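Local coordinates for soluble lytic murein transglycosylase (Pseudomonas aeruginosa, PDB 5OHU), which cleaves the glycan strands of bacterial peptidoglycan as a lytic transglycosylase, working both from chain ends and within chains, at residues R344-R349 with W598-P603; A363-L368 with F377-R382; Q299-L304 with E311-L316. All coordinates share one frame; numbering follows the deposited sequence. Where two conformers were deposited one is given.

Interaction 1: R344-R349 with W598-P603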
loop_
_atom_site.group_PDB
_atom_site.type_symbol
_atom_site.label_atom_id
_atom_site.label_comp_id
_atom_site.label_asym_id
_atom_site.label_seq_id
_atom_site.Cartn_x
_atom_site.Cartn_y
_atom_site.Cartn_z
ATOM N N ARG A 344 9.695 -3.519 20.963
ATOM C CA ARG A 344 10.250 -4.450 21.944
ATOM C C ARG A 344 11.728 -4.672 21.666
ATOM O O ARG A 344 12.554 -4.685 22.590
ATOM C CB ARG A 344 9.488 -5.778 21.930
ATOM C CG ARG A 344 8.114 -5.717 22.604
ATOM C CD ARG A 344 7.470 -7.090 22.717
ATOM N NE ARG A 344 6.796 -7.410 21.464
ATOM C CZ ARG A 344 6.683 -8.626 20.936
ATOM N NH1 ARG A 344 7.198 -9.675 21.564
ATOM N NH2 ARG A 344 6.039 -8.777 19.781
ATOM N N TYR A 345 12.091 -4.809 20.388
ATOM C CA TYR A 345 13.505 -4.948 20.074
ATOM C C TYR A 345 14.278 -3.704 20.481
ATOM O O TYR A 345 15.325 -3.802 21.126
ATOM C CB TYR A 345 13.733 -5.242 18.584
ATOM C CG TYR A 345 15.214 -5.213 18.272
ATOM C CD1 TYR A 345 16.040 -6.291 18.644
ATOM C CD2 TYR A 345 15.798 -4.101 17.656
ATOM C CE1 TYR A 345 17.402 -6.271 18.408
ATOM C CE2 TYR A 345 17.160 -4.067 17.400
ATOM C CZ TYR A 345 17.955 -5.159 17.779
ATOM O OH TYR A 345 19.310 -5.131 17.529
ATOM N N TRP A 346 13.800 -2.519 20.085
ATOM C CA TRP A 346 14.609 -1.332 20.337
ATOM C C TRP A 346 14.642 -0.958 21.815
ATOM O O TRP A 346 15.639 -0.390 22.270
ATOM C CB TRP A 346 14.143 -0.176 19.451
ATOM C CG TRP A 346 14.703 -0.347 18.044
ATOM C CD1 TRP A 346 14.006 -0.636 16.908
ATOM C CD2 TRP A 346 16.091 -0.313 17.662
ATOM N NE1 TRP A 346 14.864 -0.752 15.832
ATOM C CE2 TRP A 346 16.151 -0.570 16.271
ATOM C CE3 TRP A 346 17.286 -0.095 18.359
ATOM C CZ2 TRP A 346 17.366 -0.607 15.565
ATOM C CZ3 TRP A 346 18.501 -0.125 17.656
ATOM C CH2 TRP A 346 18.528 -0.374 16.278
ATOM N N GLN A 347 13.629 -1.334 22.596
ATOM C CA GLN A 347 13.741 -1.136 24.037
ATOM C C GLN A 347 14.909 -1.937 24.613
ATOM O O GLN A 347 15.744 -1.397 25.352
ATOM C CB GLN A 347 12.440 -1.509 24.740
ATOM C CG GLN A 347 12.603 -1.468 26.251
ATOM C CD GLN A 347 11.272 -1.555 26.979
ATOM O OE1 GLN A 347 10.989 -2.540 27.637
ATOM N NE2 GLN A 347 10.447 -0.521 26.842
ATOM N N ALA A 348 14.977 -3.230 24.285
ATOM C CA ALA A 348 16.095 -4.057 24.733
ATOM C C ALA A 348 17.425 -3.531 24.199
ATOM O O ALA A 348 18.406 -3.438 24.945
ATOM C CB ALA A 348 15.880 -5.506 24.290
ATOM N N ARG A 349 17.469 -3.147 22.917
ATOM C CA ARG A 349 18.743 -2.798 22.290
ATOM C C ARG A 349 19.246 -1.429 22.742
ATOM O O ARG A 349 20.453 -1.253 22.975
ATOM C CB ARG A 349 18.623 -2.863 20.755
ATOM C CG ARG A 349 19.883 -2.372 19.987
ATOM C CD ARG A 349 20.996 -3.422 20.145
ATOM N NE ARG A 349 22.254 -3.008 19.521
ATOM C CZ ARG A 349 23.468 -3.457 19.850
ATOM N NH1 ARG A 349 23.624 -4.337 20.822
ATOM N NH2 ARG A 349 24.532 -3.007 19.209
ATOM N N TRP A 598 20.969 1.737 11.061
ATOM C CA TRP A 598 20.839 2.252 9.698
ATOM C C TRP A 598 19.529 1.811 9.068
ATOM O O TRP A 598 18.819 2.624 8.467
ATOM C CB TRP A 598 22.008 1.805 8.821
ATOM C CG TRP A 598 21.950 2.495 7.470
ATOM C CD1 TRP A 598 22.397 3.759 7.176
ATOM C CD2 TRP A 598 21.385 1.979 6.250
ATOM N NE1 TRP A 598 22.155 4.052 5.848
ATOM C CE2 TRP A 598 21.547 2.971 5.260
ATOM C CE3 TRP A 598 20.790 0.765 5.894
ATOM C CZ2 TRP A 598 21.122 2.791 3.949
ATOM C CZ3 TRP A 598 20.364 0.589 4.586
ATOM C CH2 TRP A 598 20.528 1.601 3.633
ATOM N N ILE A 599 19.184 0.527 9.207
ATOM C CA ILE A 599 17.933 0.031 8.640
ATOM C C ILE A 599 16.754 0.739 9.277
ATOM O O ILE A 599 15.828 1.185 8.587
ATOM C CB ILE A 599 17.816 -1.494 8.816
ATOM C CG1 ILE A 599 18.745 -2.219 7.842
ATOM C CG2 ILE A 599 16.395 -1.932 8.501
ATOM C CD1 ILE A 599 19.227 -3.556 8.383
ATOM N N GLU A 600 16.773 0.848 10.606
ATOM C CA GLU A 600 15.651 1.436 11.322
ATOM C C GLU A 600 15.426 2.887 10.923
ATOM O O GLU A 600 14.289 3.376 10.979
ATOM C CB GLU A 600 15.882 1.362 12.830
ATOM C CG GLU A 600 14.612 1.594 13.611
ATOM C CD GLU A 600 13.517 0.639 13.185
ATOM O OE1 GLU A 600 13.780 -0.604 13.228
ATOM O OE2 GLU A 600 12.435 1.130 12.755
ATOM N N THR A 601 16.487 3.596 10.521
ATOM C CA THR A 601 16.387 5.020 10.233
ATOM C C THR A 601 16.371 5.304 8.743
ATOM O O THR A 601 16.595 6.446 8.336
ATOM C CB THR A 601 17.516 5.809 10.910
ATOM O OG1 THR A 601 18.788 5.367 10.417
ATOM C CG2 THR A 601 17.479 5.624 12.445
ATOM N N ILE A 602 16.099 4.295 7.921
ATOM C CA ILE A 602 15.848 4.547 6.495
ATOM C C ILE A 602 14.637 5.477 6.357
ATOM O O ILE A 602 13.578 5.217 6.956
ATOM C CB ILE A 602 15.608 3.214 5.758
ATOM C CG1 ILE A 602 16.932 2.480 5.518
ATOM C CG2 ILE A 602 14.898 3.431 4.408
ATOM C CD1 ILE A 602 16.697 1.060 5.065
ATOM N N PRO A 603 14.728 6.570 5.608
ATOM C CA PRO A 603 13.598 7.515 5.557
ATOM C C PRO A 603 12.334 6.965 4.915
ATOM O O PRO A 603 11.238 7.373 5.317
ATOM C CB PRO A 603 14.168 8.696 4.750
ATOM C CG PRO A 603 15.664 8.505 4.779
ATOM C CD PRO A 603 15.864 7.025 4.810
#
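Glu600, in the last turn of helix 595-600, meets the indole of Trp346 with every part of its side chain except OE2. At the root, CB lies 3.7 Å from Trp346 CZ2, beside the six-membered part of the indole. Placed anti to the backbone N, CG comes within 3.2 Å of Trp346 NE1. A bend at chi2 (55°) then folds the chain back along the nitrogen edge, bringing CD to 3.3 Å from the same NE1. OE1 completes the contact by accepting the indole N-H: Trp346 NE1 to Glu600 OE1 is 2.8 Å, with an N-H...O angle of 157°. The oxygen stays near the indole plane, but the donor reaches it from 45° above the carboxylate plane, the two planes being nearly perpendicular. Tyr375 OH is a second hydrogen-bond partner of OE1, and OE2 forms a salt bridge with Arg315, so both oxygens of this buried carboxylate are engaged. Over one face of the indole, Tyr345 CE2 sits 3.7 Å above the centre of the Trp346 ring system. The contact joins helix 341-354 of the superhelix to the end of helix 595-600, probably part of or next to the lysozyme-like transglycosylase domain; Glu600 also touches Gln612 of helix 605-624. Helix 341-354 also packs on helix 360-368 through Arg344, Tyr345, Ala348 and Arg349.

Interaction 2: A363-L368 with F377-R382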
loop_
_atom_site.group_PDB
_atom_site.type_symbol
_atom_site.label_atom_id
_atom_site.label_comp_id
_atom_site.label_asym_id
_atom_site.label_seq_id
_atom_site.Cartn_x
_atom_site.Cartn_y
_atom_site.Cartn_z
ATOM N N ALA A 363 16.625 -10.733 29.373
ATOM C CA ALA A 363 15.218 -11.098 29.498
ATOM C C ALA A 363 14.359 -10.373 28.472
ATOM O O ALA A 363 13.389 -10.937 27.960
ATOM C CB ALA A 363 14.712 -10.801 30.910
ATOM N N LEU A 364 14.691 -9.120 28.161
ATOM C CA LEU A 364 13.913 -8.391 27.163
ATOM C C LEU A 364 14.018 -9.062 25.793
ATOM O O LEU A 364 13.002 -9.292 25.122
ATOM C CB LEU A 364 14.369 -6.931 27.116
ATOM C CG LEU A 364 14.144 -6.140 28.422
ATOM C CD1 LEU A 364 14.764 -4.755 28.339
ATOM C CD2 LEU A 364 12.649 -6.044 28.798
ATOM N N TYR A 365 15.236 -9.425 25.381
ATOM C CA TYR A 365 15.406 -10.109 24.101
ATOM C C TYR A 365 14.686 -11.447 24.080
ATOM O O TYR A 365 14.165 -11.859 23.036
ATOM C CB TYR A 365 16.889 -10.327 23.810
ATOM C CG TYR A 365 17.673 -9.110 23.349
ATOM C CD1 TYR A 365 17.199 -8.276 22.331
ATOM C CD2 TYR A 365 18.887 -8.791 23.951
ATOM C CE1 TYR A 365 17.930 -7.163 21.924
ATOM C CE2 TYR A 365 19.636 -7.692 23.546
ATOM C CZ TYR A 365 19.149 -6.882 22.537
ATOM O OH TYR A 365 19.904 -5.802 22.163
ATOM N N GLN A 366 14.642 -12.140 25.222
ATOM C CA GLN A 366 14.078 -13.485 25.242
ATOM C C GLN A 366 12.581 -13.469 24.956
ATOM O O GLN A 366 12.062 -14.386 24.313
ATOM C CB GLN A 366 14.379 -14.153 26.578
ATOM C CG GLN A 366 15.818 -14.609 26.683
ATOM C CD GLN A 366 16.185 -15.071 28.073
ATOM O OE1 GLN A 366 15.619 -14.612 29.070
ATOM N NE2 GLN A 366 17.143 -15.984 28.151
ATOM N N LYS A 367 11.875 -12.433 25.405
ATOM C CA LYS A 367 10.482 -12.264 25.012
ATOM C C LYS A 367 10.308 -12.207 23.504
ATOM O O LYS A 367 9.219 -12.495 23.001
ATOM C CB LYS A 367 9.910 -10.974 25.606
ATOM C CG LYS A 367 10.166 -10.784 27.083
ATOM C CD LYS A 367 10.170 -9.301 27.442
ATOM C CE LYS A 367 8.823 -8.640 27.201
ATOM N NZ LYS A 367 8.650 -7.441 28.073
ATOM N N LEU A 368 11.352 -11.829 22.776
ATOM C CA LEU A 368 11.262 -11.515 21.362
ATOM C C LEU A 368 11.736 -12.661 20.484
ATOM O O LEU A 368 11.076 -12.996 19.496
ATOM C CB LEU A 368 12.067 -10.248 21.075
ATOM C CG LEU A 368 11.552 -9.491 19.875
ATOM C CD1 LEU A 368 10.044 -9.446 19.954
ATOM C CD2 LEU A 368 12.122 -8.104 19.909
ATOM N N PHE A 377 14.560 -12.206 14.584
ATOM C CA PHE A 377 15.914 -12.576 14.180
ATOM C C PHE A 377 16.957 -11.699 14.869
ATOM O O PHE A 377 17.955 -12.203 15.393
ATOM C CB PHE A 377 16.055 -12.485 12.657
ATOM C CG PHE A 377 15.327 -13.576 11.909
ATOM C CD1 PHE A 377 15.694 -14.911 12.064
ATOM C CD2 PHE A 377 14.287 -13.268 11.056
ATOM C CE1 PHE A 377 15.021 -15.923 11.351
ATOM C CE2 PHE A 377 13.612 -14.242 10.366
ATOM C CZ PHE A 377 13.969 -15.571 10.502
ATOM N N LEU A 378 16.735 -10.377 14.880
ATOM C CA LEU A 378 17.672 -9.474 15.544
ATOM C C LEU A 378 17.817 -9.814 17.022
ATOM O O LEU A 378 18.932 -9.858 17.543
ATOM C CB LEU A 378 17.224 -8.023 15.387
ATOM C CG LEU A 378 17.338 -7.314 14.039
ATOM C CD1 LEU A 378 17.455 -5.835 14.312
ATOM C CD2 LEU A 378 18.529 -7.807 13.189
ATOM N N ALA A 379 16.699 -10.049 17.720
ATOM C CA ALA A 379 16.788 -10.424 19.129
ATOM C C ALA A 379 17.596 -11.703 19.309
ATOM O O ALA A 379 18.452 -11.788 20.200
ATOM C CB ALA A 379 15.388 -10.586 19.729
ATOM N N ALA A 380 17.329 -12.723 18.485
ATOM C CA ALA A 380 18.086 -13.967 18.612
ATOM C C ALA A 380 19.562 -13.734 18.318
ATOM O O ALA A 380 20.435 -14.270 19.011
ATOM C CB ALA A 380 17.516 -15.033 17.684
ATOM N N ASP A 381 19.863 -12.916 17.308
ATOM C CA ASP A 381 21.257 -12.602 17.021
ATOM C C ASP A 381 21.931 -11.905 18.198
ATOM O O ASP A 381 23.095 -12.180 18.501
ATOM C CB ASP A 381 21.360 -11.735 15.772
ATOM C CG ASP A 381 22.758 -11.218 15.554
ATOM O OD1 ASP A 381 23.604 -12.002 15.081
ATOM O OD2 ASP A 381 23.012 -10.035 15.860
ATOM N N ARG A 382 21.226 -10.993 18.868
ATOM C CA ARG A 382 21.835 -10.319 20.009
ATOM C C ARG A 382 22.076 -11.275 21.167
ATOM O O ARG A 382 23.026 -11.092 21.924
ATOM C CB ARG A 382 20.985 -9.132 20.467
ATOM C CG ARG A 382 20.823 -8.071 19.406
ATOM C CD ARG A 382 22.080 -7.212 19.371
ATOM N NE ARG A 382 22.047 -6.263 18.250
ATOM C CZ ARG A 382 23.090 -5.813 17.549
ATOM N NH1 ARG A 382 24.309 -6.238 17.819
ATOM N NH2 ARG A 382 22.904 -4.905 16.590
#
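Tyr365 offers a face of its ring to the aliphatic start of Arg382, a CH-pi contact: Arg382 CB is 3.8 Å from the ring centroid and 19° off the normal. The side chains cross obliquely, with Arg382 CG 3.7 Å from Tyr365 OH. A bend at chi2 (-80°) helps set this path, so CB lies over the ring and CG and CD run on past CZ and the hydroxyl, while the charged end leads away. Apolar packing centres on Ala379, whose CB is 3.6 Å from Leu368 CB and 3.9 Å from Tyr365 CD1. This small methyl lies where the backbones come nearest, Tyr365 CA and Ala379 CA being 5.2 Å apart. Helices 360-368 and 374-383 thus form a helical hairpin; the axes of segments 363-368 and 377-382 approach to 8.4 Å, with N-to-C directions 138° apart. No hydrogen bond joins the two segments; Tyr365 OH bonds Gln352 instead. The chemistry implies a division of labour within Arg382: its hydrocarbon part closes the hairpin, and its charged end turns to Asp596 of helix 595-600, in a salt bridge through NH2, and to Tyr345 of helix 341-354, in a probable hydrogen bond through NE.

Interaction 3: Q299-L304 with E311-L316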
loop_
_atom_site.group_PDB
_atom_site.type_symbol
_atom_site.label_atom_id
_atom_site.label_comp_id
_atom_site.label_asym_id
_atom_site.label_seq_id
_atom_site.Cartn_x
_atom_site.Cartn_y
_atom_site.Cartn_z
ATOM N N GLN A 299 7.881 19.317 21.955
ATOM C CA GLN A 299 6.964 20.363 22.377
ATOM C C GLN A 299 5.581 20.208 21.743
ATOM O O GLN A 299 4.570 20.543 22.374
ATOM C CB GLN A 299 7.564 21.725 22.024
ATOM C CG GLN A 299 6.669 22.918 22.289
ATOM C CD GLN A 299 6.584 23.254 23.762
ATOM O OE1 GLN A 299 7.408 22.802 24.560
ATOM N NE2 GLN A 299 5.591 24.050 24.131
ATOM N N TYR A 300 5.492 19.706 20.514
ATOM C CA TYR A 300 4.202 19.678 19.847
ATOM C C TYR A 300 3.532 18.311 19.868
ATOM O O TYR A 300 2.406 18.189 19.383
ATOM C CB TYR A 300 4.339 20.225 18.421
ATOM C CG TYR A 300 4.432 21.740 18.482
ATOM C CD1 TYR A 300 3.287 22.514 18.572
ATOM C CD2 TYR A 300 5.665 22.390 18.542
ATOM C CE1 TYR A 300 3.358 23.894 18.678
ATOM C CE2 TYR A 300 5.745 23.779 18.650
ATOM C CZ TYR A 300 4.585 24.521 18.715
ATOM O OH TYR A 300 4.630 25.894 18.822
ATOM N N ASP A 301 4.166 17.293 20.457
ATOM C CA ASP A 301 3.445 16.062 20.754
ATOM C C ASP A 301 3.907 15.516 22.103
ATOM O O ASP A 301 4.416 14.389 22.191
ATOM C CB ASP A 301 3.634 15.048 19.625
ATOM C CG ASP A 301 2.629 13.897 19.687
ATOM O OD1 ASP A 301 1.593 14.044 20.367
ATOM O OD2 ASP A 301 2.853 12.861 19.014
ATOM N N PRO A 302 3.745 16.279 23.184
ATOM C CA PRO A 302 4.238 15.793 24.484
ATOM C C PRO A 302 3.567 14.505 24.940
ATOM O O PRO A 302 4.197 13.710 25.653
ATOM C CB PRO A 302 3.929 16.963 25.430
ATOM C CG PRO A 302 2.744 17.627 24.812
ATOM C CD PRO A 302 2.987 17.540 23.318
ATOM N N GLY A 303 2.321 14.264 24.547
ATOM C CA GLY A 303 1.628 13.071 24.986
ATOM C C GLY A 303 1.697 11.882 24.049
ATOM O O GLY A 303 0.984 10.898 24.269
ATOM N N LEU A 304 2.519 11.953 23.003
ATOM C CA LEU A 304 2.736 10.845 22.077
ATOM C C LEU A 304 1.425 10.369 21.446
ATOM O O LEU A 304 1.094 9.183 21.446
ATOM C CB LEU A 304 3.471 9.697 22.767
ATOM C CG LEU A 304 4.745 10.057 23.547
ATOM C CD1 LEU A 304 5.349 8.803 24.197
ATOM C CD2 LEU A 304 5.766 10.747 22.670
ATOM N N GLU A 311 7.643 7.460 16.531
ATOM C CA GLU A 311 8.634 6.548 15.981
ATOM C C GLU A 311 9.823 7.311 15.407
ATOM O O GLU A 311 10.966 6.863 15.527
ATOM C CB GLU A 311 7.993 5.662 14.904
ATOM C CG GLU A 311 6.978 4.650 15.424
ATOM C CD GLU A 311 6.674 3.526 14.424
ATOM O OE1 GLU A 311 6.237 3.842 13.292
ATOM O OE2 GLU A 311 6.849 2.329 14.771
ATOM N N TRP A 312 9.576 8.461 14.776
ATOM C CA TRP A 312 10.694 9.187 14.186
ATOM C C TRP A 312 11.461 9.962 15.234
ATOM O O TRP A 312 12.666 10.162 15.094
ATOM C CB TRP A 312 10.214 10.076 13.042
ATOM C CG TRP A 312 10.364 9.275 11.846
ATOM C CD1 TRP A 312 9.394 8.563 11.196
ATOM C CD2 TRP A 312 11.592 8.985 11.184
ATOM N NE1 TRP A 312 9.948 7.862 10.147
ATOM C CE2 TRP A 312 11.297 8.099 10.124
ATOM C CE3 TRP A 312 12.920 9.387 11.387
ATOM C CZ2 TRP A 312 12.271 7.638 9.245
ATOM C CZ3 TRP A 312 13.902 8.909 10.518
ATOM C CH2 TRP A 312 13.566 8.051 9.456
ATOM N N ARG A 313 10.796 10.356 16.308
ATOM C CA ARG A 313 11.502 10.874 17.472
ATOM C C ARG A 313 12.450 9.823 18.040
ATOM O O ARG A 313 13.614 10.110 18.349
ATOM C CB ARG A 313 10.490 11.322 18.532
ATOM C CG ARG A 313 11.048 12.335 19.507
ATOM C CD ARG A 313 10.215 12.490 20.783
ATOM N NE ARG A 313 8.858 12.936 20.515
ATOM C CZ ARG A 313 7.973 13.236 21.462
ATOM N NH1 ARG A 313 6.759 13.636 21.116
ATOM N NH2 ARG A 313 8.304 13.151 22.744
ATOM N N THR A 314 11.976 8.571 18.157
ATOM C CA THR A 314 12.838 7.505 18.677
ATOM C C THR A 314 13.929 7.134 17.677
ATOM O O THR A 314 15.089 6.935 18.063
ATOM C CB THR A 314 12.031 6.251 19.043
ATOM O OG1 THR A 314 10.837 6.613 19.762
ATOM C CG2 THR A 314 12.876 5.327 19.938
ATOM N N ARG A 315 13.578 7.045 16.390
ATOM C CA ARG A 315 14.571 6.741 15.363
ATOM C C ARG A 315 15.684 7.781 15.355
ATOM O O ARG A 315 16.871 7.440 15.264
ATOM C CB ARG A 315 13.897 6.663 13.990
ATOM C CG ARG A 315 13.136 5.362 13.767
ATOM C CD ARG A 315 12.269 5.357 12.503
ATOM N NE ARG A 315 11.672 4.034 12.377
ATOM C CZ ARG A 315 10.449 3.776 11.934
ATOM N NH1 ARG A 315 9.655 4.759 11.531
ATOM N NH2 ARG A 315 10.024 2.521 11.894
ATOM N N LEU A 316 15.316 9.054 15.474
ATOM C CA LEU A 316 16.302 10.117 15.439
ATOM C C LEU A 316 17.242 10.017 16.636
ATOM O O LEU A 316 18.458 10.175 16.491
ATOM C CB LEU A 316 15.592 11.472 15.398
ATOM C CG LEU A 316 16.441 12.749 15.397
ATOM C CD1 LEU A 316 17.489 12.721 14.294
ATOM C CD2 LEU A 316 15.563 13.970 15.220
HETATM O O HOH W 1 7.094 13.330 25.742
#
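The guanidinium of Arg313 has Leu304 CD2 over one face, 3.1 Å above its plane and offset toward the rim, while Asp301 O and a water lie at its edge, in the plane. Asp301 and Leu304 are the first and last residues of a type I beta turn, which leads out of helix 293-300 in an all-helical superhelix; the arginine reaches back to it from helix 307-319. Arg313 was deposited in two conformers, and the account holds for one of them.

In that conformer CG stands anti to the backbone N and the chain turns at chi3 (-61°), which presents NH1 to the turn. Arg313 NH1 donates to Asp301 O at 2.7 Å, with an N-H...O angle of 147°. The acceptor is almost exactly in the guanidinium plane, whereas the donor stands 48° out of the carbonyl plane. Since Asp301 is the first residue to leave the helix, its carbonyl lies at a helix C-terminus, where a positive group is probably favoured. The Asp301 carboxylate may add to this attraction, but OD2 is 4.5 Å from Arg313 NH1, beyond a salt bridge; its oxygens instead accept from the backbone N atoms of Arg305 and Asp306.

Leu329 of helix 323-330 touches both Leu304 and Arg313, extending the packing. The water bridges the other amino group to the turn, accepting from Arg313 NH2 at 3.2 Å and donating to Pro302 O at 2.9 Å. Asp301 O has a second donor: Leu304 N closes the turn onto it at 3.2 Å, from the opposite face of the carbonyl plane to Arg313 NH1.

From the N terminus, interaction 3 comes first, closing a short loop between helices 293-300 and 307-319. Interaction 1 opens later, at 344-349, and closes only at 598-603; within its long loop nests interaction 2, the hairpin of helices 360-368 and 374-383. Interaction 3 is in series with both, and no loops cross. Interaction 1 is the spatial junction: it meets interaction 3 through Glu600 OE2 and Arg315 NH2 (2.9 Å) and interaction 2 through Tyr345 OH and Arg382 NE (3.0 Å). Interactions 2 and 3 do not touch, their nearest atoms lying about 11 Å apart. Interactions 2 and 3 each join neighbouring helices, and helices 307-319, 341-354 and 374-383 each also bond helix 595-600.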